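Local structure of monothiol glutaredoxin-S14, chloroplastic (Arabidopsis thaliana, 3IPZ) at residues 88-93 / 97-102; 18-23 / 41-46; 77-82 / 104-109. The protein is a chloroplast CGFS-type glutaredoxin that assembles a [2Fe-2S]-bridged homodimer, may donate Fe-S clusters to other proteins and may regulate CAX cation transporters. All coordinates share one frame; numbering follows the deposited sequence.

After helix 5-15 the chain enters strand 20-24, the first of the four-stranded sheet, and helix 34-45 returns over it; contact 2 closes this loop within the beta-alpha-beta unit that ends at strand 51-54. Contact 3 opens later, on strand 76-79, which is antiparallel to strand 20-24, and closes at the C-terminal end of helix 98-108. Contact 1, the bend between helices 87-96 and 98-108, falls wholly within that later loop, whereas contact 2 precedes both in series. L99 of contact 1 packs on I42 and L46 of contact 2 and on I79 of contact 3, so the last helix packs against both the helix 34-45 region and the sheet.

Contact 1. Residues 88-93 / 97-102; sequences DITLEA and GELQEE
The carbonyl oxygen of A93 faces the first turn of helix 98-108 and takes the backbone N-H of L99, with A93 O to L99 N at 2.8 Å. The N-H points almost straight at the oxygen (168°), but the donor sits well above the carbonyl plane. G97 N adds a weak bond to the same A93 O at 3.0 Å. Methyl CB of A93 lies against the second helix, 3.9 Å from L99 CB and 4.0 Å from E98 CB. One turn earlier, T90 CG2 and L99 CD1 meet at 4.2 Å as their side chains cross obliquely; with chi1 -59°, T90 CG2 lies anti to the backbone N, while OG1 lies beside that N and bonds to G86 O. Strand residues pack against this layer: L77 on T90, I79 on L99 and F84 on A93 and E98. G97 makes the bend, with a positive phi that suits glycine, and serves as N-cap of the second helix. The helix segments, from the last two helices of this thioredoxin-fold glutaredoxin domain, meet at 92°; D88 probably binds glutathione. Since A93 O accepts N-H groups from beyond the bend, one helix end is bonded to the next helix start.

Contact 2. Residues 18-23 / 41-46; sequences EKVVLF and QILKNL
Strand residues V20 and L22 face L43 of helix 34-45 across a gap in which no backbone hydrogen bond forms, the nearest CA atoms, V20 CA and L43 CA, being 9.4 Å apart. L43 reaches from the helix toward the strand and its methyl CD1 touches both strand residues: it lies 4.4 Å from V20 CG1 and 4.3 Å from L22 CG. One leucine methyl is thus shared by two residues that are two apart on the strand and point to the same face of the sheet, while V21 between them points away from the helix. The L43 chain puts CD1 there by running outward, with CG anti to the carbonyl carbon (chi1 -64°) and CD1 anti to CA (chi2 -180°). The packing is entirely apolar and all three residues are buried. F50 also packs on V20 and L43, and P75 on L22, whose side chain is about 7 Å from that of F74, a probable glutathione-binding residue. The pair belongs to the right-handed beta-alpha-beta crossover of the thioredoxin fold, in which helix 34-45 covers strand 20-24 before the chain enters strand 51-54. Strand 20-24 bonds in parallel to 51-54 on one edge and antiparallel to 76-79 on the other, while I42 and, after it, L46 pack on F94 of helix 87-96 and L99 of helix 98-108.

Contact 3. Residues 77-82 / 104-109; sequences LYIGGE and EKAMCS
I79 and A106 meet methyl to methyl, where the beta hairpin of strands 76-79 and 82-85 in this thioredoxin-fold domain rests against the C-terminal helix 98-108. The closest pair is I79 CG2 and A106 CB, at 3.5 Å, with the alanine methyl aimed from the helix toward the hairpin. The isoleucine presents its short branch: CG2 lies anti to the backbone N, while CG1 lies beside that N (chi1 -59°) and carries CD1 toward L99. A106 CB also approaches the backbone of the hairpin bend, standing 4.1 Å from G80 N. The bend is a type I' turn running from I79 to E82, closed by backbone hydrogen bonds in both directions between those two residues. Its two central positions, G80 and G81, both have positive phi, which favours glycine. G80 CA and A106 CA lie 5.1 Å apart. The G80 N-H is meanwhile engaged by the backbone of K19, at the approach to the neighbouring strand 20-24, and the ammonium of K19 adds weak hydrogen bonds to A106 O and S109 OG. Within the helix terminus, the S109 hydroxyl folds back on the last turn: S109 OG donates to A106 O at 2.9 Å, its donor tilted 21° from the carbonyl plane and on the same face as S109 N.

Contact 1. Residues 88-93 / 97-102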
ATOM      1  N   ASP A  88     -10.157   3.027  -4.437  1.00 39.97           N
ATOM      2  CA  ASP A  88     -11.325   3.858  -4.130  1.00 35.89           C
ATOM      3  C   ASP A  88     -11.233   4.589  -2.800  1.00 38.78           C
ATOM      4  O   ASP A  88     -11.527   5.778  -2.714  1.00 40.72           O
ATOM      5  CB  ASP A  88     -12.615   3.034  -4.156  1.00 35.69           C
ATOM      6  CG  ASP A  88     -12.950   2.515  -5.535  1.00 44.31           C
ATOM      7  OD1 ASP A  88     -12.900   3.311  -6.496  1.00 43.24           O
ATOM      8  OD2 ASP A  88     -13.275   1.316  -5.659  1.00 47.60           O
ATOM      9  N   ILE A  89     -10.831   3.878  -1.762  1.00 32.31           N
ATOM     10  CA  ILE A  89     -10.711   4.485  -0.454  1.00 34.00           C
ATOM     11  C   ILE A  89      -9.563   5.503  -0.370  1.00 42.96           C
ATOM     12  O   ILE A  89      -9.685   6.522   0.315  1.00 39.20           O
ATOM     13  CB  ILE A  89     -10.577   3.385   0.618  1.00 39.48           C
ATOM     14  CG1 ILE A  89     -11.962   2.779   0.852  1.00 42.07           C
ATOM     15  CG2 ILE A  89      -9.993   3.942   1.913  1.00 26.31           C
ATOM     16  CD1 ILE A  89     -11.966   1.456   1.617  1.00 72.74           C
ATOM     17  N   THR A  90      -8.468   5.245  -1.085  1.00 35.35           N
ATOM     18  CA  THR A  90      -7.325   6.156  -1.084  1.00 38.68           C
ATOM     19  C   THR A  90      -7.652   7.437  -1.848  1.00 33.99           C
ATOM     20  O   THR A  90      -7.242   8.531  -1.454  1.00 39.45           O
ATOM     21  CB  THR A  90      -6.070   5.516  -1.733  1.00 30.40           C
ATOM     22  OG1 THR A  90      -5.713   4.324  -1.026  1.00 33.33           O
ATOM     23  CG2 THR A  90      -4.895   6.495  -1.691  1.00 33.65           C
ATOM     24  N   LEU A  91      -8.396   7.294  -2.939  1.00 36.20           N
ATOM     25  CA  LEU A  91      -8.776   8.438  -3.755  1.00 34.89           C
ATOM     26  C   LEU A  91      -9.705   9.342  -2.955  1.00 39.53           C
ATOM     27  O   LEU A  91      -9.548  10.563  -2.940  1.00 48.62           O
ATOM     28  CB  LEU A  91      -9.493   7.965  -5.019  1.00 38.68           C
ATOM     29  CG  LEU A  91      -9.340   8.790  -6.303  1.00 46.86           C
ATOM     30  CD1 LEU A  91     -10.629   8.663  -7.098  1.00 46.05           C
ATOM     31  CD2 LEU A  91      -9.071  10.259  -6.006  1.00 51.37           C
ATOM     32  N   GLU A  92     -10.675   8.731  -2.282  1.00 35.54           N
ATOM     33  CA  GLU A  92     -11.634   9.481  -1.484  1.00 38.86           C
ATOM     34  C   GLU A  92     -10.966  10.202  -0.314  1.00 39.09           C
ATOM     35  O   GLU A  92     -11.237  11.372  -0.065  1.00 39.96           O
ATOM     36  CB  GLU A  92     -12.722   8.535  -0.969  1.00 38.54           C
ATOM     37  CG  GLU A  92     -13.763   9.177  -0.061  1.00 41.85           C
ATOM     38  CD  GLU A  92     -14.654  10.182  -0.774  1.00 45.53           C
ATOM     39  OE1 GLU A  92     -14.678  10.195  -2.024  1.00 47.99           O
ATOM     40  OE2 GLU A  92     -15.345  10.948  -0.069  1.00 59.19           O
ATOM     41  N   ALA A  93     -10.099   9.501   0.406  1.00 33.21           N
ATOM     42  CA  ALA A  93      -9.413  10.092   1.542  1.00 27.71           C
ATOM     43  C   ALA A  93      -8.513  11.217   1.051  1.00 38.20           C
ATOM     44  O   ALA A  93      -8.128  12.100   1.816  1.00 34.08           O
ATOM     45  CB  ALA A  93      -8.598   9.047   2.266  1.00 29.42           C
ATOM     46  N   GLY A  97      -9.044  14.861   2.415  1.00 45.46           N
ATOM     47  CA  GLY A  97      -7.997  15.421   3.253  1.00 36.23           C
ATOM     48  C   GLY A  97      -7.588  14.440   4.343  1.00 42.71           C
ATOM     49  O   GLY A  97      -6.581  14.645   5.035  1.00 40.59           O
ATOM     50  N   GLU A  98      -8.374  13.369   4.499  1.00 37.75           N
ATOM     51  CA  GLU A  98      -8.106  12.320   5.493  1.00 43.57           C
ATOM     52  C   GLU A  98      -6.786  11.572   5.198  1.00 38.08           C
ATOM     53  O   GLU A  98      -6.082  11.131   6.107  1.00 37.02           O
ATOM     54  CB  GLU A  98      -9.269  11.328   5.516  1.00 41.11           C
ATOM     55  CG  GLU A  98      -9.110  10.170   6.496  1.00 64.72           C
ATOM     56  CD  GLU A  98     -10.238   9.145   6.381  1.00 68.85           C
ATOM     57  OE1 GLU A  98     -11.417   9.564   6.334  1.00 81.33           O
ATOM     58  OE2 GLU A  98      -9.952   7.927   6.349  1.00 62.57           O
ATOM     59  N   LEU A  99      -6.463  11.431   3.919  1.00 32.78           N
ATOM     60  CA  LEU A  99      -5.236  10.768   3.507  1.00 39.61           C
ATOM     61  C   LEU A  99      -4.046  11.556   4.077  1.00 32.97           C
ATOM     62  O   LEU A  99      -3.137  10.989   4.673  1.00 39.05           O
ATOM     63  CB  LEU A  99      -5.146  10.751   1.975  1.00 28.78           C
ATOM     64  CG  LEU A  99      -4.348   9.635   1.292  1.00 40.35           C
ATOM     65  CD1 LEU A  99      -3.826  10.170  -0.011  1.00 31.24           C
ATOM     66  CD2 LEU A  99      -3.205   9.150   2.149  1.00 31.01           C
ATOM     67  N   GLN A 100      -4.065  12.871   3.888  1.00 42.42           N
ATOM     68  CA  GLN A 100      -2.995  13.729   4.378  1.00 47.65           C
ATOM     69  C   GLN A 100      -2.884  13.674   5.896  1.00 46.80           C
ATOM     70  O   GLN A 100      -1.783  13.576   6.447  1.00 44.29           O
ATOM     71  CB  GLN A 100      -3.214  15.166   3.908  1.00 46.95           C
ATOM     72  CG  GLN A 100      -3.193  15.308   2.394  1.00 49.11           C
ATOM     73  CD  GLN A 100      -4.539  15.022   1.716  1.00 61.47           C
ATOM     74  OE1 GLN A 100      -5.307  14.146   2.132  1.00 47.32           O
ATOM     75  NE2 GLN A 100      -4.814  15.759   0.647  1.00 52.27           N
ATOM     76  N   GLU A 101      -4.025  13.724   6.573  1.00 44.26           N
ATOM     77  CA  GLU A 101      -4.014  13.650   8.023  1.00 43.47           C
ATOM     78  C   GLU A 101      -3.289  12.392   8.472  1.00 46.83           C
ATOM     79  O   GLU A 101      -2.423  12.448   9.357  1.00 44.53           O
ATOM     80  CB  GLU A 101      -5.436  13.624   8.569  1.00 56.55           C
ATOM     81  CG  GLU A 101      -6.082  14.990   8.708  1.00 74.02           C
ATOM     82  CD  GLU A 101      -7.503  14.887   9.224  1.00 77.56           C
ATOM     83  OE1 GLU A 101      -7.717  14.170  10.226  1.00 71.74           O
ATOM     84  OE2 GLU A 101      -8.399  15.521   8.625  1.00 82.59           O
ATOM     85  N   GLU A 102      -3.649  11.262   7.856  1.00 40.20           N
ATOM     86  CA  GLU A 102      -3.056   9.971   8.183  1.00 40.91           C
ATOM     87  C   GLU A 102      -1.556   9.912   7.969  1.00 35.72           C
ATOM     88  O   GLU A 102      -0.825   9.376   8.807  1.00 35.58           O
ATOM     89  CB  GLU A 102      -3.710   8.854   7.371  1.00 44.82           C
ATOM     90  CG  GLU A 102      -4.797   8.128   8.120  1.00 57.71           C
ATOM     91  CD  GLU A 102      -4.295   7.538   9.419  1.00 63.11           C
ATOM     92  OE1 GLU A 102      -3.436   6.626   9.379  1.00 49.16           O
ATOM     93  OE2 GLU A 102      -4.761   7.996  10.482  1.00 60.73           O
TER

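Contact 2. Residues 18-23 / 41-46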
ATOM      1  N   GLU A  18       8.618   0.931   6.500  1.00 49.71           N
ATOM      2  CA  GLU A  18       8.613   2.330   6.100  1.00 38.89           C
ATOM      3  C   GLU A  18       7.285   2.925   6.560  1.00 46.71           C
ATOM      4  O   GLU A  18       6.337   2.184   6.848  1.00 45.70           O
ATOM      5  CB  GLU A  18       8.747   2.476   4.583  1.00 39.55           C
ATOM      6  CG  GLU A  18      10.040   1.929   3.986  1.00 53.43           C
ATOM      7  CD  GLU A  18      11.299   2.538   4.589  1.00 59.94           C
ATOM      8  OE1 GLU A  18      11.260   3.708   5.034  1.00 61.21           O
ATOM      9  OE2 GLU A  18      12.338   1.844   4.602  1.00 67.25           O
ATOM     10  N   LYS A  19       7.229   4.256   6.642  1.00 39.10           N
ATOM     11  CA  LYS A  19       6.025   4.960   7.069  1.00 34.26           C
ATOM     12  C   LYS A  19       4.890   4.712   6.092  1.00 34.61           C
ATOM     13  O   LYS A  19       3.748   4.502   6.501  1.00 38.45           O
ATOM     14  CB  LYS A  19       6.278   6.469   7.164  1.00 40.95           C
ATOM     15  CG  LYS A  19       7.321   6.886   8.189  1.00 46.67           C
ATOM     16  CD  LYS A  19       6.869   6.581   9.597  1.00 51.64           C
ATOM     17  CE  LYS A  19       7.915   7.013  10.607  1.00 45.56           C
ATOM     18  NZ  LYS A  19       7.410   6.800  11.985  1.00 55.90           N
ATOM     19  N   VAL A  20       5.209   4.749   4.801  1.00 29.09           N
ATOM     20  CA  VAL A  20       4.218   4.536   3.754  1.00 25.52           C
ATOM     21  C   VAL A  20       4.707   3.468   2.770  1.00 35.24           C
ATOM     22  O   VAL A  20       5.732   3.642   2.112  1.00 41.47           O
ATOM     23  CB  VAL A  20       3.936   5.845   2.981  1.00 33.87           C
ATOM     24  CG1 VAL A  20       2.842   5.611   1.929  1.00 22.97           C
ATOM     25  CG2 VAL A  20       3.517   6.951   3.959  1.00 31.64           C
ATOM     26  N   VAL A  21       3.962   2.369   2.679  1.00 26.38           N
ATOM     27  CA  VAL A  21       4.298   1.258   1.787  1.00 26.87           C
ATOM     28  C   VAL A  21       3.134   0.976   0.831  1.00 30.72           C
ATOM     29  O   VAL A  21       2.002   0.724   1.252  1.00 25.37           O
ATOM     30  CB  VAL A  21       4.608  -0.027   2.600  1.00 29.65           C
ATOM     31  CG1 VAL A  21       4.839  -1.210   1.666  1.00 31.54           C
ATOM     32  CG2 VAL A  21       5.825   0.201   3.482  1.00 35.12           C
ATOM     33  N   LEU A  22       3.427   1.009  -0.462  1.00 31.28           N
ATOM     34  CA  LEU A  22       2.420   0.775  -1.486  1.00 31.99           C
ATOM     35  C   LEU A  22       2.625  -0.545  -2.224  1.00 34.96           C
ATOM     36  O   LEU A  22       3.675  -0.777  -2.804  1.00 33.00           O
ATOM     37  CB  LEU A  22       2.479   1.905  -2.503  1.00 27.76           C
ATOM     38  CG  LEU A  22       1.319   2.250  -3.421  1.00 38.83           C
ATOM     39  CD1 LEU A  22       1.898   2.498  -4.796  1.00 29.85           C
ATOM     40  CD2 LEU A  22       0.274   1.167  -3.440  1.00 32.44           C
ATOM     41  N   PHE A  23       1.624  -1.412  -2.206  1.00 40.04           N
ATOM     42  CA  PHE A  23       1.724  -2.663  -2.946  1.00 36.65           C
ATOM     43  C   PHE A  23       0.972  -2.405  -4.243  1.00 34.09           C
ATOM     44  O   PHE A  23      -0.218  -2.159  -4.227  1.00 33.25           O
ATOM     45  CB  PHE A  23       1.113  -3.806  -2.140  1.00 32.29           C
ATOM     46  CG  PHE A  23       1.901  -4.137  -0.910  1.00 39.36           C
ATOM     47  CD1 PHE A  23       1.472  -3.714   0.348  1.00 33.89           C
ATOM     48  CD2 PHE A  23       3.108  -4.826  -1.015  1.00 31.60           C
ATOM     49  CE1 PHE A  23       2.232  -3.966   1.485  1.00 36.64           C
ATOM     50  CE2 PHE A  23       3.884  -5.090   0.118  1.00 37.37           C
ATOM     51  CZ  PHE A  23       3.445  -4.658   1.373  1.00 44.72           C
ATOM     52  N   GLN A  41       0.420   8.686  -8.304  1.00 39.30           N
ATOM     53  CA  GLN A  41       0.290  10.118  -8.574  1.00 43.87           C
ATOM     54  C   GLN A  41      -0.221  10.865  -7.341  1.00 44.62           C
ATOM     55  O   GLN A  41       0.226  11.978  -7.056  1.00 46.23           O
ATOM     56  CB  GLN A  41      -0.631  10.369  -9.773  1.00 43.63           C
ATOM     57  CG  GLN A  41      -0.114   9.795 -11.099  1.00 42.75           C
ATOM     58  CD  GLN A  41       1.387  10.021 -11.306  1.00 60.45           C
ATOM     59  OE1 GLN A  41       1.875  11.154 -11.259  1.00 66.04           O
ATOM     60  NE2 GLN A  41       2.123   8.934 -11.543  1.00 57.50           N
ATOM     61  N   ILE A  42      -1.151  10.256  -6.610  1.00 41.34           N
ATOM     62  CA  ILE A  42      -1.670  10.878  -5.396  1.00 35.35           C
ATOM     63  C   ILE A  42      -0.472  11.097  -4.470  1.00 38.42           C
ATOM     64  O   ILE A  42      -0.242  12.205  -3.983  1.00 42.83           O
ATOM     65  CB  ILE A  42      -2.675   9.962  -4.624  1.00 36.35           C
ATOM     66  CG1 ILE A  42      -3.912   9.669  -5.457  1.00 29.90           C
ATOM     67  CG2 ILE A  42      -3.094  10.620  -3.335  1.00 29.16           C
ATOM     68  CD1 ILE A  42      -4.746  10.881  -5.961  1.00 62.17           C
ATOM     69  N   LEU A  43       0.284  10.026  -4.233  1.00 32.42           N
ATOM     70  CA  LEU A  43       1.440  10.083  -3.340  1.00 45.00           C
ATOM     71  C   LEU A  43       2.531  11.036  -3.804  1.00 48.69           C
ATOM     72  O   LEU A  43       3.198  11.659  -2.981  1.00 46.75           O
ATOM     73  CB  LEU A  43       2.030   8.682  -3.128  1.00 44.37           C
ATOM     74  CG  LEU A  43       1.136   7.661  -2.416  1.00 34.10           C
ATOM     75  CD1 LEU A  43       1.881   6.358  -2.289  1.00 24.60           C
ATOM     76  CD2 LEU A  43       0.723   8.174  -1.037  1.00 37.15           C
ATOM     77  N   LYS A  44       2.728  11.144  -5.113  1.00 50.29           N
ATOM     78  CA  LYS A  44       3.736  12.065  -5.626  1.00 57.40           C
ATOM     79  C   LYS A  44       3.256  13.512  -5.443  1.00 57.39           C
ATOM     80  O   LYS A  44       4.051  14.403  -5.146  1.00 56.56           O
ATOM     81  CB  LYS A  44       4.030  11.785  -7.103  1.00 58.14           C
ATOM     82  CG  LYS A  44       4.863  10.525  -7.353  1.00 63.79           C
ATOM     83  CD  LYS A  44       5.334  10.438  -8.805  1.00 67.16           C
ATOM     84  CE  LYS A  44       6.233   9.225  -9.033  1.00 79.96           C
ATOM     85  NZ  LYS A  44       6.806   9.171 -10.410  1.00 71.51           N
ATOM     86  N   ASN A  45       1.953  13.728  -5.607  1.00 53.01           N
ATOM     87  CA  ASN A  45       1.346  15.043  -5.447  1.00 52.18           C
ATOM     88  C   ASN A  45       1.580  15.591  -4.033  1.00 57.23           C
ATOM     89  O   ASN A  45       1.913  16.770  -3.851  1.00 56.17           O
ATOM     90  CB  ASN A  45      -0.161  14.942  -5.710  1.00 63.54           C
ATOM     91  CG  ASN A  45      -0.905  16.242  -5.408  1.00 71.13           C
ATOM     92  OD1 ASN A  45      -0.990  17.132  -6.254  1.00 73.74           O
ATOM     93  ND2 ASN A  45      -1.437  16.357  -4.192  1.00 62.28           N
ATOM     94  N   LEU A  46       1.412  14.724  -3.036  1.00 50.79           N
ATOM     95  CA  LEU A  46       1.570  15.105  -1.631  1.00 52.49           C
ATOM     96  C   LEU A  46       3.010  15.184  -1.152  1.00 49.11           C
ATOM     97  O   LEU A  46       3.265  15.577  -0.015  1.00 41.23           O
ATOM     98  CB  LEU A  46       0.805  14.134  -0.726  1.00 49.36           C
ATOM     99  CG  LEU A  46      -0.688  13.938  -1.020  1.00 53.10           C
ATOM    100  CD1 LEU A  46      -1.275  12.979  -0.003  1.00 43.64           C
ATOM    101  CD2 LEU A  46      -1.419  15.270  -0.972  1.00 45.56           C
TER

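Contact 3. Residues 77-82 / 104-109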
ATOM      1  N   LEU A  77      -2.597   0.255   0.025  1.00 30.01           N
ATOM      2  CA  LEU A  77      -1.747   1.235   0.684  1.00 27.47           C
ATOM      3  C   LEU A  77      -1.667   1.047   2.183  1.00 30.46           C
ATOM      4  O   LEU A  77      -2.679   0.890   2.859  1.00 28.33           O
ATOM      5  CB  LEU A  77      -2.253   2.653   0.391  1.00 34.00           C
ATOM      6  CG  LEU A  77      -1.486   3.854   0.968  1.00 34.42           C
ATOM      7  CD1 LEU A  77      -0.077   3.922   0.371  1.00 25.41           C
ATOM      8  CD2 LEU A  77      -2.252   5.139   0.650  1.00 24.61           C
ATOM      9  N   TYR A  78      -0.446   1.048   2.699  1.00 26.37           N
ATOM     10  CA  TYR A  78      -0.221   0.925   4.130  1.00 29.39           C
ATOM     11  C   TYR A  78       0.429   2.218   4.647  1.00 36.44           C
ATOM     12  O   TYR A  78       1.299   2.805   3.983  1.00 33.21           O
ATOM     13  CB  TYR A  78       0.687  -0.274   4.439  1.00 31.81           C
ATOM     14  CG  TYR A  78      -0.047  -1.595   4.527  1.00 28.78           C
ATOM     15  CD1 TYR A  78      -0.412  -2.303   3.372  1.00 23.21           C
ATOM     16  CD2 TYR A  78      -0.394  -2.131   5.774  1.00 26.95           C
ATOM     17  CE1 TYR A  78      -1.110  -3.525   3.464  1.00 32.04           C
ATOM     18  CE2 TYR A  78      -1.082  -3.333   5.877  1.00 42.26           C
ATOM     19  CZ  TYR A  78      -1.440  -4.027   4.723  1.00 36.76           C
ATOM     20  OH  TYR A  78      -2.149  -5.202   4.850  1.00 53.37           O
ATOM     21  N   ILE A  79      -0.005   2.660   5.824  1.00 30.14           N
ATOM     22  CA  ILE A  79       0.533   3.866   6.443  1.00 32.60           C
ATOM     23  C   ILE A  79       0.682   3.582   7.924  1.00 38.16           C
ATOM     24  O   ILE A  79      -0.282   3.167   8.573  1.00 28.40           O
ATOM     25  CB  ILE A  79      -0.413   5.074   6.263  1.00 36.31           C
ATOM     26  CG1 ILE A  79      -0.633   5.355   4.781  1.00 32.46           C
ATOM     27  CG2 ILE A  79       0.183   6.305   6.918  1.00 32.21           C
ATOM     28  CD1 ILE A  79      -1.835   6.245   4.464  1.00 28.03           C
ATOM     29  N   GLY A  80       1.888   3.804   8.452  1.00 36.04           N
ATOM     30  CA  GLY A  80       2.135   3.550   9.860  1.00 26.56           C
ATOM     31  C   GLY A  80       1.983   2.075  10.189  1.00 34.26           C
ATOM     32  O   GLY A  80       1.711   1.708  11.335  1.00 41.80           O
ATOM     33  N   GLY A  81       2.148   1.223   9.180  1.00 29.06           N
ATOM     34  CA  GLY A  81       2.041  -0.210   9.394  1.00 30.50           C
ATOM     35  C   GLY A  81       0.624  -0.748   9.470  1.00 39.68           C
ATOM     36  O   GLY A  81       0.425  -1.915   9.817  1.00 40.49           O
ATOM     37  N   GLU A  82      -0.361   0.092   9.161  1.00 38.38           N
ATOM     38  CA  GLU A  82      -1.763  -0.330   9.182  1.00 37.97           C
ATOM     39  C   GLU A  82      -2.321  -0.201   7.780  1.00 36.80           C
ATOM     40  O   GLU A  82      -2.021   0.766   7.084  1.00 35.38           O
ATOM     41  CB  GLU A  82      -2.589   0.540  10.135  1.00 38.35           C
ATOM     42  CG  GLU A  82      -2.127   0.479  11.590  1.00 54.11           C
ATOM     43  CD  GLU A  82      -2.343  -0.894  12.222  1.00 62.70           C
ATOM     44  OE1 GLU A  82      -1.758  -1.155  13.301  1.00 65.42           O
ATOM     45  OE2 GLU A  82      -3.100  -1.708  11.646  1.00 61.56           O
ATOM     46  N   GLU A 104       0.592  12.494   7.811  1.00 35.22           N
ATOM     47  CA  GLU A 104       1.227  13.400   8.765  1.00 42.64           C
ATOM     48  C   GLU A 104       1.360  12.710  10.107  1.00 37.89           C
ATOM     49  O   GLU A 104       2.440  12.682  10.700  1.00 41.06           O
ATOM     50  CB  GLU A 104       0.401  14.678   8.918  1.00 47.67           C
ATOM     51  CG  GLU A 104       0.546  15.657   7.756  1.00 63.46           C
ATOM     52  CD  GLU A 104      -0.413  16.839   7.856  1.00 74.73           C
ATOM     53  OE1 GLU A 104      -0.826  17.188   8.986  1.00 77.91           O
ATOM     54  OE2 GLU A 104      -0.740  17.426   6.802  1.00 72.93           O
ATOM     55  N   LYS A 105       0.255  12.147  10.583  1.00 34.19           N
ATOM     56  CA  LYS A 105       0.252  11.421  11.849  1.00 37.75           C
ATOM     57  C   LYS A 105       1.371  10.374  11.839  1.00 40.67           C
ATOM     58  O   LYS A 105       2.112  10.236  12.806  1.00 47.01           O
ATOM     59  CB  LYS A 105      -1.109  10.747  12.041  1.00 52.92           C
ATOM     60  CG  LYS A 105      -1.178   9.720  13.166  1.00 64.35           C
ATOM     61  CD  LYS A 105      -2.563   9.079  13.216  1.00 68.45           C
ATOM     62  CE  LYS A 105      -2.611   7.884  14.162  1.00 69.12           C
ATOM     63  NZ  LYS A 105      -3.948   7.216  14.134  1.00 74.85           N
ATOM     64  N   ALA A 106       1.494   9.654  10.726  1.00 35.75           N
ATOM     65  CA  ALA A 106       2.507   8.619  10.573  1.00 41.32           C
ATOM     66  C   ALA A 106       3.925   9.186  10.583  1.00 45.63           C
ATOM     67  O   ALA A 106       4.795   8.696  11.298  1.00 42.78           O
ATOM     68  CB  ALA A 106       2.266   7.845   9.274  1.00 35.51           C
ATOM     69  N   MET A 107       4.143  10.221   9.778  1.00 36.04           N
ATOM     70  CA  MET A 107       5.439  10.874   9.662  1.00 40.40           C
ATOM     71  C   MET A 107       5.932  11.476  10.976  1.00 38.54           C
ATOM     72  O   MET A 107       7.136  11.542  11.226  1.00 44.54           O
ATOM     73  CB  MET A 107       5.356  11.984   8.629  1.00 41.82           C
ATOM     74  CG  MET A 107       6.473  11.958   7.639  1.00 68.38           C
ATOM     75  SD  MET A 107       6.099  10.796   6.360  1.00 62.05           S
ATOM     76  CE  MET A 107       5.215  11.881   5.263  1.00 63.24           C
ATOM     77  N   CYS A 108       4.998  11.909  11.812  1.00 35.59           N
ATOM     78  CA  CYS A 108       5.338  12.520  13.087  1.00 44.04           C
ATOM     79  C   CYS A 108       5.452  11.591  14.284  1.00 48.44           C
ATOM     80  O   CYS A 108       5.813  12.042  15.371  1.00 61.30           O
ATOM     81  CB  CYS A 108       4.334  13.621  13.412  1.00 43.23           C
ATOM     82  SG  CYS A 108       4.390  14.996  12.255  1.00 41.28           S
ATOM     83  N   SER A 109       5.143  10.311  14.123  1.00 54.18           N
ATOM     84  CA  SER A 109       5.273   9.412  15.266  1.00 59.34           C
ATOM     85  C   SER A 109       6.763   9.155  15.506  1.00 57.97           C
ATOM     86  O   SER A 109       7.551   9.316  14.547  1.00 60.39           O
ATOM     87  CB  SER A 109       4.546   8.089  15.005  1.00 58.64           C
ATOM     88  OG  SER A 109       5.131   7.392  13.919  1.00 64.04           O
ATOM     89  OXT SER A 109       7.127   8.798  16.641  1.00 63.00           O
TER